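Local structure of KLLA0E08119p (Kluyveromyces lactis, 3VA7) at residues V44-M47 with K48-R52; T84-E87 with T88-I92; D336-E339 with W340-I344; T444-D447 with Y448-S451. The protein probably carboxylates urea, using ATP, bicarbonate and a biotin cofactor, in the allophanate route of urea degradation, this chain being its urea carboxylase part. All blocks are in the same frame, centred on the assembly; numbering follows the deposited sequence.

Contact 1 (V44-M47 with K48-R52); sequences VRIM and KTLKR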
loop_
_atom_site.group_PDB
_atom_site.type_symbol
_atom_site.label_atom_id
_atom_site.label_comp_id
_atom_site.label_asym_id
_atom_site.label_seq_id
_atom_site.Cartn_x
_atom_site.Cartn_y
_atom_site.Cartn_z
ATOM N N VAL A 44 -12.399 9.956 -22.282
ATOM C CA VAL A 44 -11.994 8.663 -22.723
ATOM C C VAL A 44 -13.023 8.094 -23.714
ATOM O O VAL A 44 -12.640 7.480 -24.734
ATOM C CB VAL A 44 -11.781 7.685 -21.538
ATOM C CG1 VAL A 44 -11.561 6.268 -22.053
ATOM C CG2 VAL A 44 -10.592 8.120 -20.655
ATOM N N ARG A 45 -14.312 8.288 -23.447
ATOM C CA ARG A 45 -15.297 7.705 -24.334
ATOM C C ARG A 45 -15.346 8.424 -25.706
ATOM O O ARG A 45 -15.527 7.753 -26.730
ATOM C CB ARG A 45 -16.681 7.613 -23.663
ATOM C CG ARG A 45 -17.810 7.093 -24.609
ATOM C CD ARG A 45 -18.751 8.195 -24.954
ATOM N NE ARG A 45 -19.724 7.915 -26.001
ATOM C CZ ARG A 45 -19.424 7.682 -27.280
ATOM N NH1 ARG A 45 -18.168 7.661 -27.700
ATOM N NH2 ARG A 45 -20.402 7.499 -28.163
ATOM N N ILE A 46 -15.152 9.749 -25.734
ATOM C CA ILE A 46 -15.219 10.498 -26.975
ATOM C C ILE A 46 -14.039 10.042 -27.777
ATOM O O ILE A 46 -14.150 9.775 -28.985
ATOM C CB ILE A 46 -15.196 12.039 -26.730
ATOM C CG1 ILE A 46 -16.578 12.540 -26.331
ATOM C CG2 ILE A 46 -14.688 12.835 -27.916
ATOM C CD1 ILE A 46 -16.559 13.884 -25.508
ATOM N N MET A 47 -12.905 9.888 -27.120
ATOM C CA MET A 47 -11.702 9.397 -27.843
ATOM C C MET A 47 -11.802 8.014 -28.490
ATOM O O MET A 47 -11.152 7.787 -29.508
ATOM C CB MET A 47 -10.455 9.466 -26.966
ATOM C CG MET A 47 -10.118 10.915 -26.584
ATOM S SD MET A 47 -8.804 11.029 -25.364
ATOM C CE MET A 47 -8.898 12.803 -25.017
ATOM N N LYS A 48 -12.601 7.092 -27.930
ATOM C CA LYS A 48 -12.708 5.776 -28.570
ATOM C C LYS A 48 -13.360 5.957 -29.921
ATOM O O LYS A 48 -12.947 5.322 -30.903
ATOM C CB LYS A 48 -13.575 4.789 -27.793
ATOM C CG LYS A 48 -13.011 4.308 -26.513
ATOM C CD LYS A 48 -13.557 2.906 -26.169
ATOM C CE LYS A 48 -14.863 2.490 -26.941
ATOM N NZ LYS A 48 -15.053 0.967 -27.020
ATOM N N THR A 49 -14.366 6.829 -29.969
ATOM C CA THR A 49 -15.091 6.999 -31.178
ATOM C C THR A 49 -14.132 7.674 -32.135
ATOM O O THR A 49 -13.995 7.257 -33.308
ATOM C CB THR A 49 -16.341 7.824 -30.939
ATOM O OG1 THR A 49 -17.293 7.070 -30.163
ATOM C CG2 THR A 49 -16.945 8.254 -32.243
ATOM N N LEU A 50 -13.443 8.700 -31.644
ATOM C CA LEU A 50 -12.573 9.441 -32.530
ATOM C C LEU A 50 -11.590 8.477 -33.146
ATOM O O LEU A 50 -11.523 8.361 -34.374
ATOM C CB LEU A 50 -11.844 10.570 -31.814
ATOM C CG LEU A 50 -12.665 11.839 -31.507
ATOM C CD1 LEU A 50 -11.761 12.780 -30.775
ATOM C CD2 LEU A 50 -13.305 12.536 -32.723
ATOM N N LYS A 51 -10.877 7.731 -32.296
ATOM C CA LYS A 51 -9.989 6.692 -32.783
ATOM C C LYS A 51 -10.654 5.845 -33.867
ATOM O O LYS A 51 -10.106 5.751 -34.957
ATOM C CB LYS A 51 -9.442 5.805 -31.662
ATOM C CG LYS A 51 -8.428 4.714 -32.142
ATOM C CD LYS A 51 -7.385 4.426 -31.016
ATOM C CE LYS A 51 -6.693 3.026 -31.063
ATOM N NZ LYS A 51 -7.358 1.975 -30.143
ATOM N N ARG A 52 -11.804 5.235 -33.569
ATOM C CA ARG A 52 -12.431 4.331 -34.535
ATOM C C ARG A 52 -12.686 5.057 -35.846
ATOM O O ARG A 52 -12.613 4.451 -36.901
ATOM C CB ARG A 52 -13.717 3.710 -33.988
ATOM C CG ARG A 52 -14.551 2.947 -35.017
ATOM C CD ARG A 52 -15.788 2.216 -34.374
ATOM N NE ARG A 52 -16.807 3.166 -33.871
ATOM C CZ ARG A 52 -17.605 3.911 -34.648
ATOM N NH1 ARG A 52 -17.564 3.819 -35.991
ATOM N NH2 ARG A 52 -18.449 4.760 -34.078
#

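Contact 2 (T84-E87 with T88-I92); sequences TAAE and TYLDI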
loop_
_atom_site.group_PDB
_atom_site.type_symbol
_atom_site.label_atom_id
_atom_site.label_comp_id
_atom_site.label_asym_id
_atom_site.label_seq_id
_atom_site.Cartn_x
_atom_site.Cartn_y
_atom_site.Cartn_z
ATOM N N THR A 84 -7.474 24.018 -10.184
ATOM C CA THR A 84 -8.917 24.077 -10.025
ATOM C C THR A 84 -9.669 24.008 -11.349
ATOM O O THR A 84 -9.127 24.328 -12.410
ATOM C CB THR A 84 -9.353 25.365 -9.314
ATOM O OG1 THR A 84 -8.883 26.495 -10.070
ATOM C CG2 THR A 84 -8.808 25.414 -7.866
ATOM N N ALA A 85 -10.937 23.615 -11.269
ATOM C CA ALA A 85 -11.829 23.732 -12.409
ATOM C C ALA A 85 -11.734 25.112 -13.083
ATOM O O ALA A 85 -11.698 25.210 -14.299
ATOM C CB ALA A 85 -13.287 23.429 -11.979
ATOM N N ALA A 86 -11.699 26.182 -12.290
ATOM C CA ALA A 86 -11.700 27.537 -12.854
ATOM C C ALA A 86 -10.370 27.897 -13.521
ATOM O O ALA A 86 -10.335 28.560 -14.553
ATOM C CB ALA A 86 -12.077 28.536 -11.795
ATOM N N GLU A 87 -9.284 27.415 -12.921
ATOM C CA GLU A 87 -7.904 27.657 -13.387
ATOM C C GLU A 87 -7.592 27.026 -14.747
ATOM O O GLU A 87 -6.674 27.464 -15.448
ATOM C CB GLU A 87 -6.949 27.063 -12.358
ATOM C CG GLU A 87 -5.878 27.990 -11.838
ATOM C CD GLU A 87 -5.786 27.930 -10.313
ATOM O OE1 GLU A 87 -5.818 26.804 -9.730
ATOM O OE2 GLU A 87 -5.707 29.028 -9.703
ATOM N N THR A 88 -8.357 25.984 -15.089
ATOM C CA THR A 88 -8.046 25.094 -16.223
ATOM C C THR A 88 -9.225 24.776 -17.181
ATOM O O THR A 88 -9.433 25.475 -18.184
ATOM C CB THR A 88 -7.387 23.781 -15.724
ATOM O OG1 THR A 88 -8.158 23.240 -14.641
ATOM C CG2 THR A 88 -5.916 24.004 -15.266
ATOM N N TYR A 89 -10.002 23.737 -16.894
ATOM C CA TYR A 89 -11.072 23.321 -17.818
ATOM C C TYR A 89 -12.063 24.435 -18.221
ATOM O O TYR A 89 -12.560 24.443 -19.362
ATOM C CB TYR A 89 -11.767 22.059 -17.301
ATOM C CG TYR A 89 -10.788 20.897 -17.189
ATOM C CD1 TYR A 89 -10.307 20.468 -15.955
ATOM C CD2 TYR A 89 -10.287 20.271 -18.340
ATOM C CE1 TYR A 89 -9.386 19.435 -15.861
ATOM C CE2 TYR A 89 -9.372 19.227 -18.259
ATOM C CZ TYR A 89 -8.927 18.819 -17.019
ATOM O OH TYR A 89 -8.024 17.792 -16.963
ATOM N N LEU A 90 -12.293 25.391 -17.302
ATOM C CA LEU A 90 -13.270 26.482 -17.472
ATOM C C LEU A 90 -12.731 27.742 -18.144
ATOM O O LEU A 90 -13.497 28.651 -18.462
ATOM C CB LEU A 90 -13.851 26.877 -16.120
ATOM C CG LEU A 90 -14.756 25.849 -15.474
ATOM C CD1 LEU A 90 -14.905 26.125 -13.993
ATOM C CD2 LEU A 90 -16.100 25.789 -16.219
ATOM N N ASP A 91 -11.418 27.796 -18.347
ATOM C CA ASP A 91 -10.748 29.002 -18.834
ATOM C C ASP A 91 -10.781 28.940 -20.328
ATOM O O ASP A 91 -9.957 28.261 -20.951
ATOM C CB ASP A 91 -9.288 29.087 -18.305
ATOM C CG ASP A 91 -8.598 30.448 -18.617
ATOM O OD1 ASP A 91 -8.413 31.244 -17.674
ATOM O OD2 ASP A 91 -8.227 30.712 -19.787
ATOM N N ILE A 92 -11.756 29.643 -20.897
ATOM C CA ILE A 92 -11.973 29.650 -22.336
ATOM C C ILE A 92 -10.691 29.997 -23.091
ATOM O O ILE A 92 -10.427 29.472 -24.183
ATOM C CB ILE A 92 -13.095 30.629 -22.718
ATOM C CG1 ILE A 92 -14.421 30.203 -22.050
ATOM C CG2 ILE A 92 -13.193 30.789 -24.240
ATOM C CD1 ILE A 92 -15.633 31.128 -22.305
#

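Contact 3 (D336-E339 with W340-I344); sequences DLVE and WMLRI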
loop_
_atom_site.group_PDB
_atom_site.type_symbol
_atom_site.label_atom_id
_atom_site.label_comp_id
_atom_site.label_asym_id
_atom_site.label_seq_id
_atom_site.Cartn_x
_atom_site.Cartn_y
_atom_site.Cartn_z
ATOM N N ASP A 336 -23.858 5.265 -32.250
ATOM C CA ASP A 336 -22.838 5.935 -31.521
ATOM C C ASP A 336 -23.214 7.437 -31.614
ATOM O O ASP A 336 -22.996 8.089 -32.653
ATOM C CB ASP A 336 -21.478 5.600 -32.128
ATOM C CG ASP A 336 -20.324 6.374 -31.494
ATOM O OD1 ASP A 336 -19.163 5.945 -31.730
ATOM O OD2 ASP A 336 -20.545 7.416 -30.790
ATOM N N LEU A 337 -23.762 7.964 -30.513
ATOM C CA LEU A 337 -24.201 9.366 -30.428
ATOM C C LEU A 337 -23.094 10.423 -30.644
ATOM O O LEU A 337 -23.297 11.373 -31.380
ATOM C CB LEU A 337 -24.920 9.592 -29.107
ATOM C CG LEU A 337 -26.222 8.790 -28.972
ATOM C CD1 LEU A 337 -26.814 9.223 -27.643
ATOM C CD2 LEU A 337 -27.268 8.996 -30.190
ATOM N N VAL A 338 -21.926 10.254 -30.036
ATOM C CA VAL A 338 -20.745 11.077 -30.378
ATOM C C VAL A 338 -20.467 11.076 -31.876
ATOM O O VAL A 338 -20.143 12.104 -32.430
ATOM C CB VAL A 338 -19.474 10.710 -29.532
ATOM C CG1 VAL A 338 -18.154 11.333 -30.099
ATOM C CG2 VAL A 338 -19.673 11.085 -28.063
ATOM N N GLU A 339 -20.577 9.935 -32.543
ATOM C CA GLU A 339 -20.275 9.891 -33.995
ATOM C C GLU A 339 -21.254 10.828 -34.719
ATOM O O GLU A 339 -20.833 11.700 -35.484
ATOM C CB GLU A 339 -20.434 8.482 -34.570
ATOM C CG GLU A 339 -20.185 8.434 -36.096
ATOM C CD GLU A 339 -20.348 7.052 -36.720
ATOM O OE1 GLU A 339 -20.321 6.955 -37.971
ATOM O OE2 GLU A 339 -20.533 6.077 -35.975
ATOM N N TRP A 340 -22.553 10.623 -34.452
ATOM C CA TRP A 340 -23.609 11.486 -34.925
ATOM C C TRP A 340 -23.328 12.959 -34.659
ATOM O O TRP A 340 -23.336 13.752 -35.572
ATOM C CB TRP A 340 -24.913 11.068 -34.302
ATOM C CG TRP A 340 -25.601 10.020 -35.059
ATOM C CD1 TRP A 340 -25.094 8.783 -35.446
ATOM C CD2 TRP A 340 -26.936 10.085 -35.577
ATOM N NE1 TRP A 340 -26.044 8.086 -36.187
ATOM C CE2 TRP A 340 -27.185 8.849 -36.265
ATOM C CE3 TRP A 340 -27.953 11.064 -35.536
ATOM C CZ2 TRP A 340 -28.415 8.579 -36.887
ATOM C CZ3 TRP A 340 -29.167 10.796 -36.122
ATOM C CH2 TRP A 340 -29.393 9.573 -36.803
ATOM N N MET A 341 -23.060 13.326 -33.426
ATOM C CA MET A 341 -22.732 14.696 -33.122
ATOM C C MET A 341 -21.629 15.184 -34.071
ATOM O O MET A 341 -21.743 16.250 -34.694
ATOM C CB MET A 341 -22.253 14.828 -31.680
ATOM C CG MET A 341 -23.334 14.585 -30.584
ATOM S SD MET A 341 -22.670 14.749 -28.908
ATOM C CE MET A 341 -21.987 16.389 -28.848
ATOM N N LEU A 342 -20.567 14.413 -34.214
ATOM C CA LEU A 342 -19.463 14.892 -35.009
ATOM C C LEU A 342 -19.922 15.145 -36.459
ATOM O O LEU A 342 -19.585 16.178 -37.054
ATOM C CB LEU A 342 -18.282 13.913 -34.946
ATOM C CG LEU A 342 -17.550 13.895 -33.601
ATOM C CD1 LEU A 342 -16.653 12.628 -33.426
ATOM C CD2 LEU A 342 -16.741 15.146 -33.386
ATOM N N ARG A 343 -20.695 14.211 -37.002
ATOM C CA ARG A 343 -21.046 14.247 -38.381
ATOM C C ARG A 343 -21.986 15.414 -38.598
ATOM O O ARG A 343 -21.850 16.132 -39.608
ATOM C CB ARG A 343 -21.708 12.953 -38.823
ATOM C CG ARG A 343 -20.788 11.712 -38.941
ATOM C CD ARG A 343 -21.519 10.594 -39.716
ATOM N NE ARG A 343 -22.302 11.200 -40.812
ATOM C CZ ARG A 343 -23.146 10.569 -41.648
ATOM N NH1 ARG A 343 -23.361 9.242 -41.571
ATOM N NH2 ARG A 343 -23.795 11.292 -42.574
ATOM N N ILE A 344 -22.898 15.636 -37.641
ATOM C CA ILE A 344 -23.847 16.722 -37.757
ATOM C C ILE A 344 -23.136 18.059 -37.696
ATOM O O ILE A 344 -23.487 18.972 -38.433
ATOM C CB ILE A 344 -24.932 16.697 -36.643
ATOM C CG1 ILE A 344 -25.904 15.547 -36.882
ATOM C CG2 ILE A 344 -25.650 18.078 -36.536
ATOM C CD1 ILE A 344 -26.746 15.250 -35.693
#

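Contact 4 (T444-D447 with Y448-S451); sequences TNID and YLRS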
loop_
_atom_site.group_PDB
_atom_site.type_symbol
_atom_site.label_atom_id
_atom_site.label_comp_id
_atom_site.label_asym_id
_atom_site.label_seq_id
_atom_site.Cartn_x
_atom_site.Cartn_y
_atom_site.Cartn_z
ATOM N N THR A 444 -16.069 3.477 -2.258
ATOM C CA THR A 444 -16.963 3.575 -3.402
ATOM C C THR A 444 -18.385 3.453 -2.933
ATOM O O THR A 444 -18.634 3.288 -1.740
ATOM C CB THR A 444 -16.682 2.494 -4.500
ATOM O OG1 THR A 444 -17.084 1.172 -4.076
ATOM C CG2 THR A 444 -15.185 2.508 -4.900
ATOM N N ASN A 445 -19.313 3.542 -3.872
ATOM C CA ASN A 445 -20.707 3.437 -3.544
ATOM C C ASN A 445 -21.204 2.099 -4.039
ATOM O O ASN A 445 -22.378 1.905 -4.259
ATOM C CB ASN A 445 -21.490 4.631 -4.124
ATOM C CG ASN A 445 -21.477 4.684 -5.702
ATOM O OD1 ASN A 445 -20.595 4.154 -6.372
ATOM N ND2 ASN A 445 -22.477 5.344 -6.264
ATOM N N ILE A 446 -20.302 1.151 -4.210
ATOM C CA ILE A 446 -20.658 -0.082 -4.890
ATOM C C ILE A 446 -21.717 -0.841 -4.102
ATOM O O ILE A 446 -22.682 -1.349 -4.654
ATOM C CB ILE A 446 -19.394 -0.945 -5.218
ATOM C CG1 ILE A 446 -19.701 -2.094 -6.152
ATOM C CG2 ILE A 446 -18.628 -1.455 -3.948
ATOM C CD1 ILE A 446 -20.378 -1.716 -7.476
ATOM N N ASP A 447 -21.508 -0.915 -2.798
ATOM C CA ASP A 447 -22.375 -1.647 -1.917
ATOM C C ASP A 447 -23.732 -0.984 -1.893
ATOM O O ASP A 447 -24.726 -1.660 -1.947
ATOM C CB ASP A 447 -21.809 -1.718 -0.483
ATOM C CG ASP A 447 -22.643 -2.627 0.406
ATOM O OD1 ASP A 447 -22.705 -3.818 0.069
ATOM O OD2 ASP A 447 -23.289 -2.150 1.377
ATOM N N TYR A 448 -23.767 0.331 -1.762
ATOM C CA TYR A 448 -25.005 1.112 -1.914
ATOM C C TYR A 448 -25.733 0.824 -3.252
ATOM O O TYR A 448 -26.929 0.553 -3.284
ATOM C CB TYR A 448 -24.611 2.563 -1.815
ATOM C CG TYR A 448 -25.674 3.555 -2.091
ATOM C CD1 TYR A 448 -25.698 4.231 -3.309
ATOM C CD2 TYR A 448 -26.619 3.895 -1.112
ATOM C CE1 TYR A 448 -26.645 5.193 -3.569
ATOM C CE2 TYR A 448 -27.587 4.855 -1.360
ATOM C CZ TYR A 448 -27.594 5.506 -2.592
ATOM O OH TYR A 448 -28.532 6.469 -2.888
ATOM N N LEU A 449 -24.979 0.842 -4.340
ATOM C CA LEU A 449 -25.503 0.465 -5.654
ATOM C C LEU A 449 -26.097 -0.926 -5.651
ATOM O O LEU A 449 -27.149 -1.131 -6.243
ATOM C CB LEU A 449 -24.414 0.529 -6.751
ATOM C CG LEU A 449 -24.160 1.775 -7.605
ATOM C CD1 LEU A 449 -24.900 2.994 -7.117
ATOM C CD2 LEU A 449 -22.664 2.026 -7.731
ATOM N N ARG A 450 -25.425 -1.869 -4.999
ATOM C CA ARG A 450 -25.793 -3.298 -5.040
ATOM C C ARG A 450 -27.151 -3.541 -4.401
ATOM O O ARG A 450 -28.041 -4.222 -4.960
ATOM C CB ARG A 450 -24.745 -4.123 -4.303
ATOM C CG ARG A 450 -23.727 -4.751 -5.196
ATOM C CD ARG A 450 -22.504 -4.962 -4.394
ATOM N NE ARG A 450 -21.403 -5.339 -5.250
ATOM C CZ ARG A 450 -20.160 -5.477 -4.809
ATOM N NH1 ARG A 450 -19.924 -5.247 -3.529
ATOM N NH2 ARG A 450 -19.168 -5.847 -5.627
ATOM N N SER A 451 -27.264 -2.962 -3.217
ATOM C CA SER A 451 -28.469 -2.893 -2.449
ATOM C C SER A 451 -29.644 -2.277 -3.250
ATOM O O SER A 451 -30.741 -2.855 -3.266
ATOM C CB SER A 451 -28.170 -2.128 -1.164
ATOM O OG SER A 451 -29.286 -1.347 -0.810
HETATM O O HOH W 1 -21.091 1.862 -0.217
#

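Contact 1 (V44-M47 with K48-R52)
Arg45 and Thr49, one turn apart on helix 40-53, meet through the arginine's NH1, which lies 2.7 Å from OG1 of Thr49 in a nearly straight bond, 167° at the hydrogen. The hydroxyl oxygen sits at the edge of the guanidinium and almost in its plane. The arginine leaves the helix with CG opposite the main-chain N (chi1 176°) and then bends at chi2, which brings NH1 back beside the threonine hydroxyl. On another flank the side chains of Ile46 and Leu50 run alongside each other, with CG2 of Ile46 4.1 Å from CD1 of Leu50. Beneath both pairs lie ordinary helical bonds, such as Leu50 N to Ile46 O at 3.0 Å. The helix is the crossover of the beta-alpha-beta unit 33-36, 40-53, 56-61 in the biotin carboxylase N-terminal domain, and Met47 and Leu50 pack on both of its strands. Asp336 OD2 takes a salt bridge from Arg45 NH2, which Glu330 also meets, while His326 is bonded to NE. Thr49 bonds both the arginine and, through the same OG1, Asp336, so it probably helps to fix the rotation of the guanidinium, and the buried positive charge is probably balanced by Asp336 and Glu330, carboxylates that lie outside the helix.

Contact 2 (T84-E87 with T88-I92)
Thr88 sends two bonds to a single acceptor outside any regular helix: its hydroxyl and its amide both go to the carbonyl oxygen of Thr84. The hydroxyl bond is the shorter, OG1 of Thr88 to O of Thr84 at 2.7 Å, and its donor stands above the carbonyl plane; the amide bond, N of Thr88 to O of Thr84 at 3.2 Å, is weak. A chi1 of 49°, placing OG1 between the backbone N and the carbonyl carbon, puts the hydroxyl within reach of the Thr84 carbonyl. A valine here would probably leave the Thr84 carbonyl with the weak amide bond alone from this residue, and the turn less firmly closed. Thr84 in turn starts an ST motif: its OG1 accepts from Glu87 N at 3.0 Å, and Glu87 OE1 answers by accepting from Thr84 N at 3.3 Å. Further on, Leu90 N reaches back five residues to Ala85 O at 3.1 Å, closing a pi-turn, and Leu90 CD1 rests 3.7 Å from Ala85 CB. A type I turn from Thr88 delivers Asp91 to the N-cap of helix 92-101, where OD2 accepts from Lys94 N. The whole segment thus links strand 76-79 to that helix, with Tyr89 OH bonded to Asp65 and Ser62 N, and Ile92 touching helix 118-125.

Contact 3 (D336-E339 with W340-I344)
Trp340 N gives its hydrogen to Asp336 O at 3.1 Å, the first full turn of helix 337-345, and Asp336 is the N-cap of that helix, in the region of the biotin carboxylase component that belongs to the ATP-grasp family. The cap is made by the side chain: OD2 of Asp336 accepts from Glu339 N at 3.1 Å, and the amide comes from well above the carboxylate plane. Regular bonds follow, Met341 N to Leu337 O at 2.8 Å, Leu342 N to Val338 O at 2.9 Å and Arg343 N to Glu339 O at 2.9 Å. Besides the cap, the aspartate takes donors from helix 40-53 on both oxygens, among them Arg52 on OD1, while the amide of Leu337 is taken by Glu330 OE2. Such a concentration of donors would be expected to favour the anionic form of Asp336, with the positive end of the helix dipole helping. Glu339 and Arg343 follow one another round the helix without pairing, their OE1 and NH1 being 5.2 Å apart; OE2 of Glu339 is salt-bridged to Arg52, whereas Arg343 goes to Asp348. On a further flank the branches of Val338 and Leu342 leave the helix in the same direction, with CG1 of Val338 3.9 Å from CD1 of Leu342.

Contact 4 (T444-D447 with Y448-S451)
Ile446 holds CG1 opposite its main-chain N (chi1 -169°) and Arg450 stretches out from CG to NE, and together these torsions lay the guanidinium flat against the isoleucine. CG1 of Ile446 stands 3.6 Å above the guanidinium plane of Arg450, over its centre, so an aliphatic carbon covers one face, while NH2 gives a bond to Leu434 O. An alanine in place of Arg450 would probably uncover Ile446 on that side and leave the Leu434 carbonyl without this donor. On the neighbouring flank Asn445, with chi1 of 64°, turns its carboxamide across Leu449, whose CD2 is 3.5 Å from Asn445 CG. That amide is fixed by strand 362-372, OD1 accepting from Tyr369 N and ND2 giving to Arg367 O. Asn445 occupies the N-cap position but makes no side-chain cap; its carbonyl O receives Leu449 N at 2.8 Å. Thr444 OG1 accepts from Ile446 N at 3.2 Å, an ST turn that leads into helix 446-454 of the biotin carboxylase C-terminal domain, whose Ile446, Leu449 and Arg450 side chains pack against helix 423-435.

All four contacts lie in the biotin carboxylation region; each joins residues three to five apart, and they differ in what surrounds them. Contacts 1 and 3 are buried and touch each other, their centres about 11 Å apart: one paired interface joins helices 40-53 and 337-345, with carboxylates on one side, arginines on the other, and Leu50 packed on Leu342. Contacts 2 and 4 are only partly buried and are about 21 Å apart at their nearest atoms, whereas contact 2 comes within about 9 Å of contact 1. Contact 2 is a loop held mainly by hydrogen bonds; contact 4 adds to its helical bonds flat polar groups laid against aliphatic side chains.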